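Topoisomerase I-like protein (Leishmania donovani, PDB 2B9S) probably relaxes supercoiled DNA as the large subunit of a heterodimeric type IB topoisomerase, transiently cutting and resealing one strand. Local coordinates at residues R21-A26 against V144-R149; P317-R322 against V339-Y344; Y72-F77 against P170-L175. All coordinates share one frame; numbering follows the deposited sequence.

Contact 1: R21-A26 against V144-R149; sequences RWETLA and VWDGRR
Arg21 meets Trp145 through its backbone: the carbonyl O lies 3.5 Å from Trp145 CZ2, approaching the indole obliquely. Trp22 then crosses Trp145 at about a right angle in a T-shaped pair, its five-membered ring presenting an edge to the face of the Trp145 six-membered ring with the planes 63° apart. Its chi1 of 53° puts CG between the backbone N and the carbonyl carbon, from where the ring runs across Trp145, CD1 foremost. Trp22 CB rests over the Trp145 pyrrole ring in a CH-pi contact. Glu23 and Thr24 offer consecutive backbone N-H groups to one carboxylate oxygen of Asp146. Glu23 N to Asp146 OD1 is short, 2.6 Å, and uses the syn lone pair; Thr24 N meets the same oxygen at 3.0 Å, nearly in line with its C-O bond. Two nearly straight bonds thus hold the carboxylate, while the Glu23 carboxylate turns away to a salt bridge with Arg20. Thr24 O accepts from Asp146 N at 2.9 Å, and a water joins Thr24 OG1 to Gly147 N. Leu25 lays CD1 3.9 Å from Trp145 CE3 in their non-hydrogen-bonded antiparallel pair. Ala26 and Val144 form the hydrogen-bonded pair, with Ala26 O 2.8 Å from Val144 N. The type I' turn from Trp145 to Arg148 joins strands 142-145 and 148-151 in a hairpin, and strand 25-26 pairs with the first as an outer strand of the three-stranded antiparallel sheet. Val237, on helix 236-266, packs against Arg21 and Trp145, His210 stacks on Trp22, and Arg21 packs against a phosphate of the bound DNA.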
loop_
_atom_site.group_PDB
_atom_site.type_symbol
_atom_site.label_atom_id
_atom_site.label_comp_id
_atom_site.label_asym_id
_atom_site.label_seq_id
_atom_site.Cartn_x
_atom_site.Cartn_y
_atom_site.Cartn_z
ATOM N N ARG D 21 -23.053 5.247 -2.227
ATOM C CA ARG D 21 -21.917 5.815 -2.960
ATOM C C ARG D 21 -22.230 6.091 -4.423
ATOM O O ARG D 21 -21.590 6.935 -5.030
ATOM C CB ARG D 21 -20.660 4.912 -2.842
ATOM C CG ARG D 21 -20.229 4.587 -1.430
ATOM C CD ARG D 21 -19.928 5.859 -0.636
ATOM N NE ARG D 21 -18.772 6.585 -1.171
ATOM C CZ ARG D 21 -17.506 6.339 -0.833
ATOM N NH1 ARG D 21 -17.197 5.368 0.035
ATOM N NH2 ARG D 21 -16.544 7.049 -1.383
ATOM N N TRP D 22 -23.199 5.361 -4.971
ATOM C CA TRP D 22 -23.600 5.485 -6.385
ATOM C C TRP D 22 -25.085 5.127 -6.589
ATOM O O TRP D 22 -25.695 4.475 -5.743
ATOM C CB TRP D 22 -22.712 4.634 -7.320
ATOM C CG TRP D 22 -22.583 3.151 -6.929
ATOM C CD1 TRP D 22 -21.634 2.604 -6.094
ATOM C CD2 TRP D 22 -23.403 2.058 -7.359
ATOM N NE1 TRP D 22 -21.813 1.261 -5.988
ATOM C CE2 TRP D 22 -22.896 0.889 -6.738
ATOM C CE3 TRP D 22 -24.518 1.945 -8.202
ATOM C CZ2 TRP D 22 -23.467 -0.390 -6.943
ATOM C CZ3 TRP D 22 -25.085 0.682 -8.405
ATOM C CH2 TRP D 22 -24.563 -0.468 -7.769
ATOM N N GLU D 23 -25.643 5.569 -7.716
ATOM C CA GLU D 23 -27.029 5.265 -8.107
ATOM C C GLU D 23 -27.030 4.255 -9.228
ATOM O O GLU D 23 -27.864 3.345 -9.272
ATOM C CB GLU D 23 -27.769 6.540 -8.541
ATOM C CG GLU D 23 -28.099 7.464 -7.365
ATOM C CD GLU D 23 -28.909 6.760 -6.269
ATOM O OE1 GLU D 23 -29.743 5.874 -6.612
ATOM O OE2 GLU D 23 -28.710 7.101 -5.072
ATOM N N THR D 24 -26.084 4.431 -10.141
ATOM C CA THR D 24 -25.915 3.494 -11.237
ATOM C C THR D 24 -24.442 3.128 -11.412
ATOM O O THR D 24 -23.545 3.965 -11.245
ATOM C CB THR D 24 -26.465 4.044 -12.581
ATOM O OG1 THR D 24 -25.810 5.273 -12.899
ATOM C CG2 THR D 24 -27.983 4.254 -12.531
ATOM N N LEU D 25 -24.215 1.873 -11.770
ATOM C CA LEU D 25 -22.890 1.374 -12.038
ATOM C C LEU D 25 -22.910 0.324 -13.139
ATOM O O LEU D 25 -23.578 -0.693 -13.025
ATOM C CB LEU D 25 -22.260 0.824 -10.738
ATOM C CG LEU D 25 -20.817 0.330 -10.715
ATOM C CD1 LEU D 25 -19.827 1.344 -11.315
ATOM C CD2 LEU D 25 -20.455 -0.056 -9.279
ATOM N N ALA D 26 -22.156 0.588 -14.195
ATOM C CA ALA D 26 -22.001 -0.318 -15.314
ATOM C C ALA D 26 -20.519 -0.553 -15.611
ATOM O O ALA D 26 -19.721 0.389 -15.649
ATOM C CB ALA D 26 -22.707 0.251 -16.559
ATOM N N VAL D 144 -18.925 3.098 -15.984
ATOM C CA VAL D 144 -19.787 4.266 -15.933
ATOM C C VAL D 144 -20.403 4.320 -14.539
ATOM O O VAL D 144 -21.196 3.462 -14.157
ATOM C CB VAL D 144 -20.874 4.279 -17.087
ATOM C CG1 VAL D 144 -21.779 5.504 -16.979
ATOM C CG2 VAL D 144 -20.211 4.258 -18.464
ATOM N N TRP D 145 -19.992 5.334 -13.786
ATOM C CA TRP D 145 -20.379 5.539 -12.398
ATOM C C TRP D 145 -21.269 6.767 -12.384
ATOM O O TRP D 145 -20.797 7.874 -12.657
ATOM C CB TRP D 145 -19.108 5.777 -11.571
ATOM C CG TRP D 145 -19.292 6.035 -10.092
ATOM C CD1 TRP D 145 -19.864 7.133 -9.511
ATOM C CD2 TRP D 145 -18.837 5.203 -9.008
ATOM N NE1 TRP D 145 -19.839 7.017 -8.142
ATOM C CE2 TRP D 145 -19.200 5.852 -7.803
ATOM C CE3 TRP D 145 -18.181 3.960 -8.939
ATOM C CZ2 TRP D 145 -18.916 5.307 -6.534
ATOM C CZ3 TRP D 145 -17.908 3.410 -7.671
ATOM C CH2 TRP D 145 -18.281 4.085 -6.493
ATOM N N ASP D 146 -22.546 6.570 -12.057
ATOM C CA ASP D 146 -23.560 7.629 -12.076
ATOM C C ASP D 146 -23.568 8.441 -13.389
ATOM O O ASP D 146 -23.612 9.675 -13.364
ATOM C CB ASP D 146 -23.373 8.565 -10.875
ATOM C CG ASP D 146 -23.882 7.972 -9.575
ATOM O OD1 ASP D 146 -24.547 6.925 -9.603
ATOM O OD2 ASP D 146 -23.618 8.573 -8.514
ATOM N N GLY D 147 -23.486 7.745 -14.525
ATOM C CA GLY D 147 -23.515 8.390 -15.851
ATOM C C GLY D 147 -22.194 8.952 -16.353
ATOM O O GLY D 147 -22.064 9.270 -17.535
ATOM N N ARG D 148 -21.209 9.073 -15.462
ATOM C CA ARG D 148 -19.873 9.547 -15.834
ATOM C C ARG D 148 -18.904 8.386 -16.096
ATOM O O ARG D 148 -18.858 7.393 -15.356
ATOM C CB ARG D 148 -19.323 10.482 -14.772
ATOM N N ARG D 149 -18.141 8.511 -17.169
ATOM C CA ARG D 149 -17.140 7.532 -17.522
ATOM C C ARG D 149 -15.929 7.714 -16.588
ATOM O O ARG D 149 -15.428 8.844 -16.400
ATOM C CB ARG D 149 -16.744 7.735 -18.977
ATOM C CG ARG D 149 -16.247 6.509 -19.682
ATOM C CD ARG D 149 -15.463 6.951 -20.897
ATOM N NE ARG D 149 -14.926 5.841 -21.675
ATOM C CZ ARG D 149 -13.921 5.971 -22.540
ATOM N NH1 ARG D 149 -13.351 7.163 -22.731
ATOM N NH2 ARG D 149 -13.478 4.914 -23.213
HETATM O O HOH W 1 -23.573 4.981 -14.481
#

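Contact 2: P317-R322 against V339-Y344; sequences PDNIVR and VLPEVY
Asn319 has the largest share of this contact, lying against both the ring of Tyr344 and the start of helix 341-351. Its OD1 sits over one face of the Tyr344 ring, offset toward the rim and 3.7 Å from CG, with the amide and ring planes 54° apart. Asn319 CA comes to 3.5 Å from Tyr344 CD2, so the ring touches backbone as well as amide. On its other branch, Asn319 ND2 packs against Pro341 CB at 3.7 Å. The carbonyl O of Ile320 reaches the same tyrosine at its edge, in the ring plane, 3.6 Å from CE2. Val321 CG2 also meets Val339 CG2 at 3.8 Å. One backbone bond joins the segments: Val339 N gives its hydrogen to Asn319 O at 2.9 Å, the N-H...O angle being 170°.

Further out, Tyr344 is placed by chi1 of -176°, which sets CG anti to the backbone N; the far end of the ring makes a weak hydrogen bond from OH to Met316 O. Leu340 occupies the N-cap position, its carbonyl accepting from Tyr344 N. Tyr282 of helix 272-287 packs on Val339, and Ile313 on Val321. The arrangement is a strand-to-helix junction at the edge of an antiparallel sheet: strand 332-338 pairs with 320-326 and leads through Val339 and Leu340 into helix 341-351, whose first turn packs back on Asn319 and the start of strand 320-326, in the catalytic-core part of the enzyme.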
loop_
_atom_site.group_PDB
_atom_site.type_symbol
_atom_site.label_atom_id
_atom_site.label_comp_id
_atom_site.label_asym_id
_atom_site.label_seq_id
_atom_site.Cartn_x
_atom_site.Cartn_y
_atom_site.Cartn_z
ATOM N N PRO D 317 21.315 9.415 27.880
ATOM C CA PRO D 317 21.585 10.402 28.937
ATOM C C PRO D 317 20.673 11.630 29.013
ATOM O O PRO D 317 20.013 11.815 30.046
ATOM C CB PRO D 317 23.040 10.810 28.679
ATOM C CG PRO D 317 23.641 9.596 28.098
ATOM C CD PRO D 317 22.568 9.045 27.188
ATOM N N ASP D 318 20.602 12.449 27.967
ATOM C CA ASP D 318 19.961 13.771 28.132
ATOM C C ASP D 318 18.524 13.877 27.600
ATOM O O ASP D 318 18.236 14.675 26.698
ATOM C CB ASP D 318 20.862 14.891 27.588
ATOM C CG ASP D 318 22.227 14.932 28.279
ATOM O OD1 ASP D 318 22.273 15.175 29.509
ATOM O OD2 ASP D 318 23.256 14.720 27.591
ATOM N N ASN D 319 17.626 13.090 28.201
ATOM C CA ASN D 319 16.216 12.994 27.787
ATOM C C ASN D 319 16.036 12.555 26.336
ATOM O O ASN D 319 15.033 12.846 25.699
ATOM C CB ASN D 319 15.455 14.297 28.059
ATOM C CG ASN D 319 15.235 14.536 29.528
ATOM O OD1 ASN D 319 15.216 13.592 30.327
ATOM N ND2 ASN D 319 15.071 15.798 29.903
ATOM N N ILE D 320 17.025 11.835 25.839
ATOM C CA ILE D 320 17.047 11.368 24.472
ATOM C C ILE D 320 16.598 9.887 24.412
ATOM O O ILE D 320 17.100 9.035 25.158
ATOM C CB ILE D 320 18.436 11.650 23.838
ATOM C CG1 ILE D 320 18.549 13.148 23.536
ATOM C CG2 ILE D 320 18.658 10.840 22.559
ATOM C CD1 ILE D 320 19.963 13.653 23.370
ATOM N N VAL D 321 15.598 9.623 23.568
ATOM C CA VAL D 321 15.171 8.264 23.254
ATOM C C VAL D 321 15.701 7.893 21.878
ATOM O O VAL D 321 15.474 8.602 20.913
ATOM C CB VAL D 321 13.644 8.091 23.293
ATOM C CG1 VAL D 321 13.271 6.598 23.324
ATOM C CG2 VAL D 321 13.059 8.771 24.502
ATOM N N ARG D 322 16.458 6.802 21.821
ATOM C CA ARG D 322 16.853 6.161 20.575
ATOM C C ARG D 322 15.838 5.068 20.172
ATOM O O ARG D 322 15.755 4.010 20.823
ATOM C CB ARG D 322 18.232 5.537 20.723
ATOM C CG ARG D 322 18.741 4.895 19.462
ATOM C CD ARG D 322 20.223 4.645 19.548
ATOM N NE ARG D 322 20.983 5.896 19.546
ATOM C CZ ARG D 322 22.285 6.004 19.837
ATOM N NH1 ARG D 322 23.003 4.936 20.165
ATOM N NH2 ARG D 322 22.869 7.198 19.810
ATOM N N VAL D 339 12.973 14.117 24.121
ATOM C CA VAL D 339 11.565 14.177 24.533
ATOM C C VAL D 339 11.380 15.021 25.780
ATOM O O VAL D 339 12.342 15.281 26.528
ATOM C CB VAL D 339 10.937 12.749 24.759
ATOM C CG1 VAL D 339 10.991 11.905 23.471
ATOM C CG2 VAL D 339 11.609 12.023 25.913
ATOM N N LEU D 340 10.133 15.434 26.011
ATOM C CA LEU D 340 9.758 16.043 27.282
ATOM C C LEU D 340 10.286 15.188 28.443
ATOM O O LEU D 340 10.230 13.960 28.376
ATOM C CB LEU D 340 8.241 16.204 27.368
ATOM C CG LEU D 340 7.574 17.096 26.315
ATOM C CD1 LEU D 340 6.089 17.212 26.576
ATOM C CD2 LEU D 340 8.232 18.493 26.260
ATOM N N PRO D 341 10.853 15.833 29.489
ATOM C CA PRO D 341 11.289 15.070 30.676
ATOM C C PRO D 341 10.183 14.222 31.316
ATOM O O PRO D 341 10.474 13.166 31.864
ATOM C CB PRO D 341 11.791 16.152 31.656
ATOM C CG PRO D 341 11.447 17.472 31.050
ATOM C CD PRO D 341 11.181 17.272 29.588
ATOM N N GLU D 342 8.936 14.688 31.245
ATOM C CA GLU D 342 7.790 13.964 31.774
ATOM C C GLU D 342 7.471 12.698 30.965
ATOM O O GLU D 342 6.921 11.746 31.519
ATOM C CB GLU D 342 6.565 14.873 31.850
ATOM N N VAL D 343 7.809 12.704 29.669
ATOM C CA VAL D 343 7.606 11.553 28.788
ATOM C C VAL D 343 8.754 10.573 28.985
ATOM O O VAL D 343 8.544 9.356 29.024
ATOM C CB VAL D 343 7.460 11.976 27.285
ATOM C CG1 VAL D 343 7.752 10.820 26.318
ATOM C CG2 VAL D 343 6.074 12.558 27.032
ATOM N N TYR D 344 9.961 11.113 29.125
ATOM C CA TYR D 344 11.144 10.296 29.356
ATOM C C TYR D 344 11.047 9.499 30.660
ATOM O O TYR D 344 11.419 8.322 30.685
ATOM C CB TYR D 344 12.410 11.153 29.308
ATOM C CG TYR D 344 13.707 10.372 29.442
ATOM C CD1 TYR D 344 14.170 9.968 30.706
ATOM C CD2 TYR D 344 14.476 10.052 28.318
ATOM C CE1 TYR D 344 15.358 9.254 30.849
ATOM C CE2 TYR D 344 15.670 9.348 28.447
ATOM C CZ TYR D 344 16.100 8.952 29.723
ATOM O OH TYR D 344 17.268 8.249 29.882
#

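Contact 3: Y72-F77 against P170-L175; sequences YRMEVF and PLMGKL
A type II beta turn, Leu171 to Lys174, is fitted against the N-terminal turn of helix 75-89, and Gly173 at its third position makes the tightest approach. Gly173 CA lies over one face of the Phe77 ring, displaced toward the rim, in a CH-pi contact 3.6 Å from the centroid. Gly173 N is 3.2 Å from Phe77 CD2. The two backbones also touch through paired CA-H...O contacts: Phe77 CA to Met172 O at 3.3 Å, and Gly173 CA to Phe77 O at 3.5 Å. Gly173, having no CB, lets the two backbones come this near, the CA atoms of Phe77 and Gly173 being 4.1 Å apart.

Met172 packs beside the helix start. Its chi1 of 64° puts CG between the backbone N and the carbonyl carbon, where it packs 3.8 Å from Val76 CG1. Met172 SD lies 3.8 Å from Phe77 CB. Met74, at the N-cap position, crosses Met172 at about a right angle, the two SD atoms 3.7 Å apart. Val76 CG1 also rests against Pro170 O.

Asn80, further along the helix, donates through ND2 to the carbonyls of both Pro170 and Met172. Tyr71 stacks on Phe77, and Phe63 of helix 54-64 also packs on that ring, while Gly173 and Lys174 form backbone hydrogen bonds with Phe163.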
loop_
_atom_site.group_PDB
_atom_site.type_symbol
_atom_site.label_atom_id
_atom_site.label_comp_id
_atom_site.label_asym_id
_atom_site.label_seq_id
_atom_site.Cartn_x
_atom_site.Cartn_y
_atom_site.Cartn_z
ATOM N N TYR D 72 15.408 -16.641 -4.161
ATOM C CA TYR D 72 15.765 -18.014 -4.566
ATOM C C TYR D 72 16.710 -18.716 -3.601
ATOM O O TYR D 72 16.684 -19.942 -3.491
ATOM C CB TYR D 72 16.421 -17.964 -5.944
ATOM C CG TYR D 72 16.560 -19.276 -6.688
ATOM C CD1 TYR D 72 17.762 -20.017 -6.653
ATOM C CD2 TYR D 72 15.524 -19.742 -7.490
ATOM C CE1 TYR D 72 17.898 -21.208 -7.376
ATOM C CE2 TYR D 72 15.648 -20.913 -8.221
ATOM C CZ TYR D 72 16.828 -21.647 -8.165
ATOM O OH TYR D 72 16.905 -22.809 -8.913
ATOM N N ARG D 73 17.538 -17.920 -2.920
ATOM C CA ARG D 73 18.530 -18.399 -1.971
ATOM C C ARG D 73 18.094 -18.265 -0.509
ATOM O O ARG D 73 18.846 -18.602 0.389
ATOM C CB ARG D 73 19.862 -17.670 -2.211
ATOM N N MET D 74 16.879 -17.776 -0.263
ATOM C CA MET D 74 16.345 -17.684 1.102
ATOM C C MET D 74 15.696 -18.992 1.520
ATOM O O MET D 74 14.865 -19.517 0.799
ATOM C CB MET D 74 15.328 -16.550 1.203
ATOM C CG MET D 74 15.921 -15.177 0.976
ATOM S SD MET D 74 14.698 -13.880 1.186
ATOM C CE MET D 74 15.573 -12.534 0.399
ATOM N N GLU D 75 16.039 -19.513 2.690
ATOM C CA GLU D 75 15.461 -20.791 3.114
ATOM C C GLU D 75 13.942 -20.820 3.267
ATOM O O GLU D 75 13.319 -21.832 2.958
ATOM C CB GLU D 75 16.111 -21.343 4.384
ATOM C CG GLU D 75 17.160 -22.432 4.095
ATOM C CD GLU D 75 16.677 -23.532 3.106
ATOM O OE1 GLU D 75 15.520 -24.049 3.250
ATOM O OE2 GLU D 75 17.468 -23.877 2.183
ATOM N N VAL D 76 13.354 -19.726 3.754
ATOM C CA VAL D 76 11.920 -19.692 4.003
ATOM C C VAL D 76 11.177 -19.721 2.669
ATOM O O VAL D 76 10.181 -20.419 2.529
ATOM C CB VAL D 76 11.507 -18.462 4.849
ATOM C CG1 VAL D 76 9.989 -18.399 4.996
ATOM C CG2 VAL D 76 12.181 -18.516 6.249
ATOM N N PHE D 77 11.689 -18.957 1.706
ATOM C CA PHE D 77 11.141 -18.891 0.373
ATOM C C PHE D 77 11.158 -20.268 -0.302
ATOM O O PHE D 77 10.137 -20.712 -0.832
ATOM C CB PHE D 77 11.901 -17.856 -0.477
ATOM C CG PHE D 77 11.285 -17.630 -1.835
ATOM C CD1 PHE D 77 11.686 -18.399 -2.951
ATOM C CD2 PHE D 77 10.304 -16.674 -2.009
ATOM C CE1 PHE D 77 11.099 -18.212 -4.210
ATOM C CE2 PHE D 77 9.718 -16.478 -3.271
ATOM C CZ PHE D 77 10.119 -17.257 -4.368
ATOM N N PRO D 170 6.982 -14.960 6.862
ATOM C CA PRO D 170 7.024 -16.427 7.013
ATOM C C PRO D 170 6.385 -17.232 5.860
ATOM O O PRO D 170 6.652 -18.439 5.757
ATOM C CB PRO D 170 6.290 -16.699 8.348
ATOM C CG PRO D 170 5.824 -15.400 8.852
ATOM C CD PRO D 170 6.082 -14.327 7.844
ATOM N N LEU D 171 5.595 -16.563 5.003
ATOM C CA LEU D 171 4.910 -17.204 3.873
ATOM C C LEU D 171 5.543 -16.849 2.520
ATOM O O LEU D 171 4.983 -17.183 1.480
ATOM C CB LEU D 171 3.392 -16.883 3.858
ATOM C CG LEU D 171 2.476 -17.068 5.099
ATOM C CD1 LEU D 171 1.006 -16.799 4.787
ATOM C CD2 LEU D 171 2.615 -18.456 5.731
ATOM N N MET D 172 6.691 -16.166 2.503
ATOM C CA MET D 172 7.337 -15.887 1.224
ATOM C C MET D 172 7.601 -17.240 0.499
ATOM O O MET D 172 7.953 -18.238 1.152
ATOM C CB MET D 172 8.624 -15.081 1.403
ATOM C CG MET D 172 9.715 -15.817 2.176
ATOM S SD MET D 172 11.323 -15.040 2.004
ATOM C CE MET D 172 11.030 -13.455 2.809
ATOM N N GLY D 173 7.367 -17.275 -0.815
ATOM C CA GLY D 173 7.549 -18.489 -1.623
ATOM C C GLY D 173 6.295 -19.318 -1.799
ATOM O O GLY D 173 6.223 -20.128 -2.708
ATOM N N LYS D 174 5.315 -19.142 -0.916
ATOM C CA LYS D 174 4.050 -19.850 -1.026
ATOM C C LYS D 174 3.307 -19.522 -2.336
ATOM O O LYS D 174 3.357 -18.379 -2.835
ATOM C CB LYS D 174 3.173 -19.538 0.179
ATOM C CG LYS D 174 1.846 -20.324 0.241
ATOM C CD LYS D 174 1.079 -19.829 1.419
ATOM C CE LYS D 174 0.181 -20.887 1.989
ATOM N NZ LYS D 174 -1.163 -20.821 1.426
ATOM N N LEU D 175 2.642 -20.533 -2.905
ATOM C CA LEU D 175 1.894 -20.332 -4.143
ATOM C C LEU D 175 0.609 -19.507 -3.960
ATOM O O LEU D 175 -0.273 -19.848 -3.153
ATOM C CB LEU D 175 1.603 -21.663 -4.867
ATOM C CG LEU D 175 0.828 -21.681 -6.205
ATOM C CD1 LEU D 175 1.540 -20.949 -7.307
ATOM C CD2 LEU D 175 0.488 -23.122 -6.655
#

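In the fold
From the N terminus, residues 21-26 come first, followed by 72-77, so contact 1 opens and then contact 3 opens within it. Contact 1 closes at 144-149, bringing a short early strand to a hairpin, while contact 3 closes later at 170-175, where a turn meets the start of helix 75-89; the two loops therefore cross. Both lie in the DNA-binding fragment but on opposite sides of the chain's centre, with centres about 42 Å apart. Contact 2 follows in series, a short local closure of 317-322 on 339-344 within the catalytic core, joining sheet to helix. Its nearest atoms are about 24 Å from contact 3 and 36 Å from contact 1.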